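Local coordinates for putative ABC transporter amino acid-binding protein (PDB 2Q88) that binds the compatible solute ectoine, and also recognises hydroxyectoine, as the substrate-binding protein of an ABC transporter involved in osmoprotection, at residues V144-D147 / R148-V151; V152-G155 / Q156-L159; G210-A213 / L214-F218. All coordinates share one frame; numbering follows the deposited sequence.

Contact 1 (V144-D147 / R148-V151)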
loop_
_atom_site.group_PDB
_atom_site.type_symbol
_atom_site.label_atom_id
_atom_site.label_comp_id
_atom_site.label_asym_id
_atom_site.label_seq_id
_atom_site.Cartn_x
_atom_site.Cartn_y
_atom_site.Cartn_z
ATOM N N VAL A 144 -11.788 10.127 -15.416
ATOM C CA VAL A 144 -12.968 9.335 -15.047
ATOM C C VAL A 144 -13.749 10.169 -14.029
ATOM O O VAL A 144 -13.185 10.568 -13.003
ATOM C CB VAL A 144 -12.605 7.955 -14.457
ATOM C CG1 VAL A 144 -13.865 7.123 -14.213
ATOM C CG2 VAL A 144 -11.648 7.219 -15.381
ATOM N N PRO A 145 -15.015 10.468 -14.327
ATOM C CA PRO A 145 -15.867 11.244 -13.421
ATOM C C PRO A 145 -16.006 10.555 -12.072
ATOM O O PRO A 145 -15.946 9.326 -12.006
ATOM C CB PRO A 145 -17.223 11.237 -14.133
ATOM C CG PRO A 145 -16.904 10.998 -15.550
ATOM C CD PRO A 145 -15.726 10.111 -15.571
ATOM N N ARG A 146 -16.214 11.340 -11.021
ATOM C CA ARG A 146 -16.316 10.816 -9.653
ATOM C C ARG A 146 -17.338 9.682 -9.543
ATOM O O ARG A 146 -17.095 8.690 -8.859
ATOM C CB ARG A 146 -16.660 11.951 -8.672
ATOM C CG ARG A 146 -16.855 11.528 -7.224
ATOM C CD ARG A 146 -15.576 11.123 -6.509
ATOM N NE ARG A 146 -15.329 9.681 -6.581
ATOM C CZ ARG A 146 -14.368 9.061 -5.902
ATOM N NH1 ARG A 146 -13.556 9.761 -5.123
ATOM N NH2 ARG A 146 -14.210 7.748 -6.004
ATOM N N ASP A 147 -18.461 9.814 -10.247
ATOM C CA ASP A 147 -19.531 8.823 -10.144
ATOM C C ASP A 147 -19.247 7.490 -10.860
ATOM O O ASP A 147 -20.002 6.529 -10.701
ATOM C CB ASP A 147 -20.892 9.419 -10.531
ATOM C CG ASP A 147 -20.960 9.886 -11.983
ATOM O OD1 ASP A 147 -20.015 9.666 -12.773
ATOM O OD2 ASP A 147 -21.949 10.504 -12.430
ATOM N N ARG A 148 -18.152 7.433 -11.619
ATOM C CA ARG A 148 -17.704 6.179 -12.244
ATOM C C ARG A 148 -16.451 5.606 -11.584
ATOM O O ARG A 148 -15.934 4.574 -12.016
ATOM C CB ARG A 148 -17.457 6.370 -13.746
ATOM C CG ARG A 148 -18.689 6.760 -14.521
ATOM C CD ARG A 148 -18.629 6.369 -15.976
ATOM N NE ARG A 148 -18.006 7.369 -16.843
ATOM C CZ ARG A 148 -16.834 7.233 -17.465
ATOM N NH1 ARG A 148 -16.086 6.141 -17.299
ATOM N NH2 ARG A 148 -16.395 8.209 -18.254
ATOM N N VAL A 149 -15.962 6.279 -10.543
ATOM C CA VAL A 149 -14.902 5.737 -9.701
ATOM C C VAL A 149 -15.550 5.294 -8.393
ATOM O O VAL A 149 -15.969 6.116 -7.592
ATOM C CB VAL A 149 -13.745 6.737 -9.451
ATOM C CG1 VAL A 149 -12.632 6.067 -8.622
ATOM C CG2 VAL A 149 -13.172 7.221 -10.756
ATOM N N ILE A 150 -15.651 3.978 -8.221
ATOM C CA ILE A 150 -16.480 3.381 -7.194
ATOM C C ILE A 150 -15.600 2.902 -6.046
ATOM O O ILE A 150 -14.698 2.097 -6.246
ATOM C CB ILE A 150 -17.275 2.180 -7.790
ATOM C CG1 ILE A 150 -18.061 2.577 -9.060
ATOM C CG2 ILE A 150 -18.128 1.477 -6.721
ATOM C CD1 ILE A 150 -19.005 3.783 -8.923
ATOM N N VAL A 151 -15.844 3.407 -4.846
ATOM C CA VAL A 151 -15.028 2.997 -3.702
ATOM C C VAL A 151 -15.300 1.523 -3.394
ATOM O O VAL A 151 -16.457 1.101 -3.359
ATOM C CB VAL A 151 -15.303 3.877 -2.476
ATOM C CG1 VAL A 151 -14.521 3.390 -1.261
ATOM C CG2 VAL A 151 -14.971 5.362 -2.791
#
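R148 folds back over the two residues that open the turn, V144 and P145, and its side chain can be followed atom by atom. R148 CB rests on V144 CG1 at 3.7 Å, the two side chains crossing at about a right angle. R148 CG passes D147 OD1 at 3.6 Å. A bend at chi3 (-88°) then carries NE, CZ and NH2 alongside the proline ring, so that P145 CD lies over one face of the guanidinium, offset toward its rim, and 3.4 Å from R148 NH2. The polar end is spoken for elsewhere: NH1 donates to the carbonyls of I119 and A125, NH2 to that of A120. Between helix 134-141 and strand 149-151, the chain makes a short 3-10 turn here, in which R148 N donates to P145 O at 2.9 Å and V149 N to R146 O at 3.2 Å; the strand then runs parallel to strand 127-129 in the sheet of one lobe of the periplasmic-binding-protein fold. R146 reaches across from the turn to the strand. R146 NH2 gives V149 O a nearly straight bond (2.9 Å, 175°), with the oxygen in the guanidinium plane although the nitrogen stands well above the carbonyl plane; the same NH2 also forms a salt bridge with E136. V144 CG1 meets V149 CG2 at 3.5 Å, a buried apolar contact beside helix 116-121.

Contact 2 (V152-G155 / Q156-L159)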
loop_
_atom_site.group_PDB
_atom_site.type_symbol
_atom_site.label_atom_id
_atom_site.label_comp_id
_atom_site.label_asym_id
_atom_site.label_seq_id
_atom_site.Cartn_x
_atom_site.Cartn_y
_atom_site.Cartn_z
ATOM N N VAL A 152 -14.233 0.751 -3.182
ATOM C CA VAL A 152 -14.326 -0.673 -2.814
ATOM C C VAL A 152 -13.535 -0.878 -1.512
ATOM O O VAL A 152 -12.338 -0.594 -1.488
ATOM C CB VAL A 152 -13.756 -1.580 -3.954
ATOM C CG1 VAL A 152 -13.641 -3.042 -3.506
ATOM C CG2 VAL A 152 -14.628 -1.492 -5.186
ATOM N N PRO A 153 -14.186 -1.361 -0.443
ATOM C CA PRO A 153 -13.526 -1.524 0.862
ATOM C C PRO A 153 -12.352 -2.515 0.884
ATOM O O PRO A 153 -11.342 -2.259 1.554
ATOM C CB PRO A 153 -14.660 -2.018 1.775
ATOM C CG PRO A 153 -15.667 -2.586 0.868
ATOM C CD PRO A 153 -15.587 -1.805 -0.403
ATOM N N ASP A 154 -12.478 -3.636 0.181
ATOM C CA ASP A 154 -11.406 -4.642 0.170
ATOM C C ASP A 154 -11.434 -5.530 -1.075
ATOM O O ASP A 154 -12.361 -5.457 -1.878
ATOM C CB ASP A 154 -11.480 -5.497 1.432
ATOM C CG ASP A 154 -12.867 -6.069 1.660
ATOM O OD1 ASP A 154 -13.279 -6.953 0.885
ATOM O OD2 ASP A 154 -13.611 -5.690 2.590
ATOM N N GLY A 155 -10.418 -6.381 -1.209
ATOM C CA GLY A 155 -10.243 -7.189 -2.406
ATOM C C GLY A 155 -11.364 -8.165 -2.710
ATOM O O GLY A 155 -11.791 -8.287 -3.851
ATOM N N GLN A 156 -11.832 -8.875 -1.689
ATOM C CA GLN A 156 -12.893 -9.870 -1.877
ATOM C C GLN A 156 -14.205 -9.209 -2.341
ATOM O O GLN A 156 -14.906 -9.742 -3.199
ATOM C CB GLN A 156 -13.060 -10.719 -0.603
ATOM C CG GLN A 156 -11.894 -11.698 -0.391
ATOM C CD GLN A 156 -11.755 -12.237 1.035
ATOM O OE1 GLN A 156 -12.229 -11.633 2.004
ATOM N NE2 GLN A 156 -11.074 -13.371 1.162
ATOM N N SER A 157 -14.501 -8.020 -1.815
ATOM C CA SER A 157 -15.662 -7.247 -2.266
ATOM C C SER A 157 -15.485 -6.721 -3.689
ATOM O O SER A 157 -16.440 -6.706 -4.461
ATOM C CB SER A 157 -15.971 -6.103 -1.310
ATOM O OG SER A 157 -16.398 -6.616 -0.050
ATOM N N GLY A 158 -14.268 -6.296 -4.030
ATOM C CA GLY A 158 -13.962 -5.830 -5.392
ATOM C C GLY A 158 -14.190 -6.890 -6.445
ATOM O O GLY A 158 -14.762 -6.619 -7.513
ATOM N N LEU A 159 -13.729 -8.100 -6.147
ATOM C CA LEU A 159 -13.945 -9.243 -7.025
ATOM C C LEU A 159 -15.422 -9.594 -7.150
ATOM O O LEU A 159 -15.906 -9.870 -8.246
ATOM C CB LEU A 159 -13.150 -10.451 -6.536
ATOM C CG LEU A 159 -12.630 -11.372 -7.638
ATOM C CD1 LEU A 159 -11.489 -10.713 -8.395
ATOM C CD2 LEU A 159 -12.158 -12.640 -6.990
HETATM O O HOH W 1 -10.978 -8.768 1.278
#
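With chi1 at 52°, D154 holds its carboxylate between its own backbone N and carbonyl carbon, turned back over the first turn of the following helix, where OD1 comes up to S157. The serine answers with chi1 of -66°, which sets OG beside its own backbone N, so both donors of S157 face one oxygen. D154 is thus the N-cap of helix 155-164: S157 N donates to D154 OD1 at 3.1 Å, meeting the oxygen nearly along its C-O axis, while S157 OG adds a weak bond to it at 3.3 Å. A water molecule gives OD1 a further hydrogen bond, accepts from Q156 N and donates to Q156 OE1, so it links the cap to the backbone amide and the side chain of Q156. OD1 thus has three donors, one of them weak, and its negative charge at the N-terminal end of the helix probably gains from the helix dipole. D154 O takes G158 N (3.0 Å, 155°) in its carbonyl plane, which begins the helical series of bonds, and G155 O continues it by taking L159 N. V152 packs against the same turn: V152 CG1 presses on the backbone of G158, 3.4 Å from G158 CA, a tight fit against a residue without a side chain. Just before this turn, V152 pairs through its backbone with A129, the last residue of strand 127-129, and the loop 152-154 leads from parallel strand 149-151 into helix 155-164.

Contact 3 (G210-A213 / L214-F218). With CD (cadmium ion), chain D.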
loop_
_atom_site.group_PDB
_atom_site.type_symbol
_atom_site.label_atom_id
_atom_site.label_comp_id
_atom_site.label_asym_id
_atom_site.label_seq_id
_atom_site.Cartn_x
_atom_site.Cartn_y
_atom_site.Cartn_z
ATOM N N GLY A 210 6.190 15.428 13.369
ATOM C CA GLY A 210 6.888 15.713 14.618
ATOM C C GLY A 210 7.620 14.536 15.235
ATOM O O GLY A 210 8.377 14.705 16.195
ATOM N N ASP A 211 7.407 13.343 14.684
ATOM C CA ASP A 211 8.101 12.129 15.135
ATOM C C ASP A 211 9.325 11.790 14.267
ATOM O O ASP A 211 9.661 10.617 14.102
ATOM C CB ASP A 211 7.144 10.926 15.139
ATOM C CG ASP A 211 6.229 10.895 16.355
ATOM O OD1 ASP A 211 6.537 11.540 17.381
ATOM O OD2 ASP A 211 5.170 10.235 16.374
ATOM N N GLU A 212 9.983 12.812 13.727
ATOM C CA GLU A 212 11.136 12.633 12.827
ATOM C C GLU A 212 12.302 11.859 13.449
ATOM O O GLU A 212 13.005 11.145 12.743
ATOM C CB GLU A 212 11.614 13.980 12.254
ATOM C CG GLU A 212 12.136 15.004 13.264
ATOM C CD GLU A 212 13.660 14.997 13.443
ATOM O OE1 GLU A 212 14.399 14.574 12.518
ATOM O OE2 GLU A 212 14.137 15.448 14.511
ATOM N N ALA A 213 12.498 11.996 14.759
ATOM C CA ALA A 213 13.546 11.250 15.450
ATOM C C ALA A 213 13.268 9.741 15.416
ATOM O O ALA A 213 14.192 8.942 15.278
ATOM C CB ALA A 213 13.705 11.742 16.885
ATOM N N LEU A 214 11.999 9.354 15.533
ATOM C CA LEU A 214 11.619 7.935 15.399
ATOM C C LEU A 214 11.778 7.436 13.952
ATOM O O LEU A 214 12.233 6.316 13.726
ATOM C CB LEU A 214 10.194 7.691 15.921
ATOM C CG LEU A 214 9.548 6.306 15.741
ATOM C CD1 LEU A 214 10.271 5.219 16.544
ATOM C CD2 LEU A 214 8.059 6.363 16.109
ATOM N N ARG A 215 11.409 8.267 12.986
ATOM C CA ARG A 215 11.657 7.975 11.564
ATOM C C ARG A 215 13.156 7.735 11.292
ATOM O O ARG A 215 13.507 6.758 10.630
ATOM C CB ARG A 215 11.103 9.104 10.685
ATOM C CG ARG A 215 11.161 8.863 9.186
ATOM C CD ARG A 215 12.497 9.177 8.550
ATOM N NE ARG A 215 12.984 10.497 8.934
ATOM C CZ ARG A 215 12.661 11.618 8.311
ATOM N NH1 ARG A 215 11.849 11.588 7.259
ATOM N NH2 ARG A 215 13.161 12.774 8.731
ATOM N N ASP A 216 14.026 8.602 11.823
ATOM C CA ASP A 216 15.492 8.440 11.706
ATOM C C ASP A 216 15.981 7.104 12.230
ATOM O O ASP A 216 16.755 6.422 11.565
ATOM C CB ASP A 216 16.251 9.537 12.466
ATOM C CG ASP A 216 16.041 10.916 11.891
ATOM O OD1 ASP A 216 15.421 11.061 10.814
ATOM O OD2 ASP A 216 16.489 11.923 12.472
ATOM N N ALA A 217 15.560 6.757 13.448
ATOM C CA ALA A 217 15.907 5.481 14.074
ATOM C C ALA A 217 15.437 4.265 13.266
ATOM O O ALA A 217 16.175 3.286 13.086
ATOM C CB ALA A 217 15.337 5.431 15.486
ATOM N N PHE A 218 14.203 4.331 12.786
ATOM C CA PHE A 218 13.649 3.316 11.902
ATOM C C PHE A 218 14.530 3.194 10.648
ATOM O O PHE A 218 14.891 2.098 10.230
ATOM C CB PHE A 218 12.214 3.718 11.538
ATOM C CG PHE A 218 11.460 2.689 10.744
ATOM C CD1 PHE A 218 11.477 2.713 9.340
ATOM C CD2 PHE A 218 10.703 1.711 11.385
ATOM C CE1 PHE A 218 10.759 1.759 8.598
ATOM C CE2 PHE A 218 9.986 0.748 10.644
ATOM C CZ PHE A 218 10.013 0.786 9.252
HETATM CD CD CD D . 16.641 14.062 12.790
HETATM O O HOH W 2 16.416 14.239 15.165
HETATM O O HOH W 3 16.923 14.127 11.191
HETATM O O HOH W 4 16.769 16.472 12.135
#
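The carboxylates of E212 and D216, one helical turn apart and with planes 81° from each other, meet at a shared cadmium ion: E212 OE1 binds it at 2.3 Å and D216 OD2 at 2.2 Å. Each lends the metal one oxygen, and water molecules also lie at the metal, one of them implausibly close and so doubtful. Another of these waters donates to E212 OE2, so both oxygens of that carboxylate are engaged. At the other oxygen of D216, R215 NE forms a salt bridge with D216 OD1 at 3.1 Å, close to the guanidinium plane and nearly along the C-O axis of the oxygen, which probably steadies the carboxylate as a ligand. In E212, chi1 of 63° places CG between the backbone N and carbonyl carbon, and the chain then bends at chi2 (95°) to bring OE1 to the metal. Such an i, i+4 pair of acidic residues is a simple way for a helix to grip a metal, and the same pair is joined by the helical bond from D216 N to E212 O (2.9 Å). This first turn of helix 212-228 packs L214 against helix 5-12, F46 of helix 37-48 and F207 of strand 206-207, while R215 NH1 donates to the carbonyl of Y92.

Followed from the N terminus, the chain meets the contacts in the order 1, 2, 3, and each is local, between residues close in sequence; none nests within or crosses another. Contact 1 turns the chain out of the loop after helix 134-141 and into strand 149-151. Contact 2 adjoins it in sequence, taking over where that strand ends and starting helix 155-164. Strand and helix follow one another beside strand 127-129, as part of a beta-alpha-beta unit completed by strand 169-173. Some fifty residues later, contact 3 opens helix 212-228 on the opposite side of the chain's centre, its own centre about 37 Å from that of contact 1, and joins this helix to helices 5-12 and 37-48.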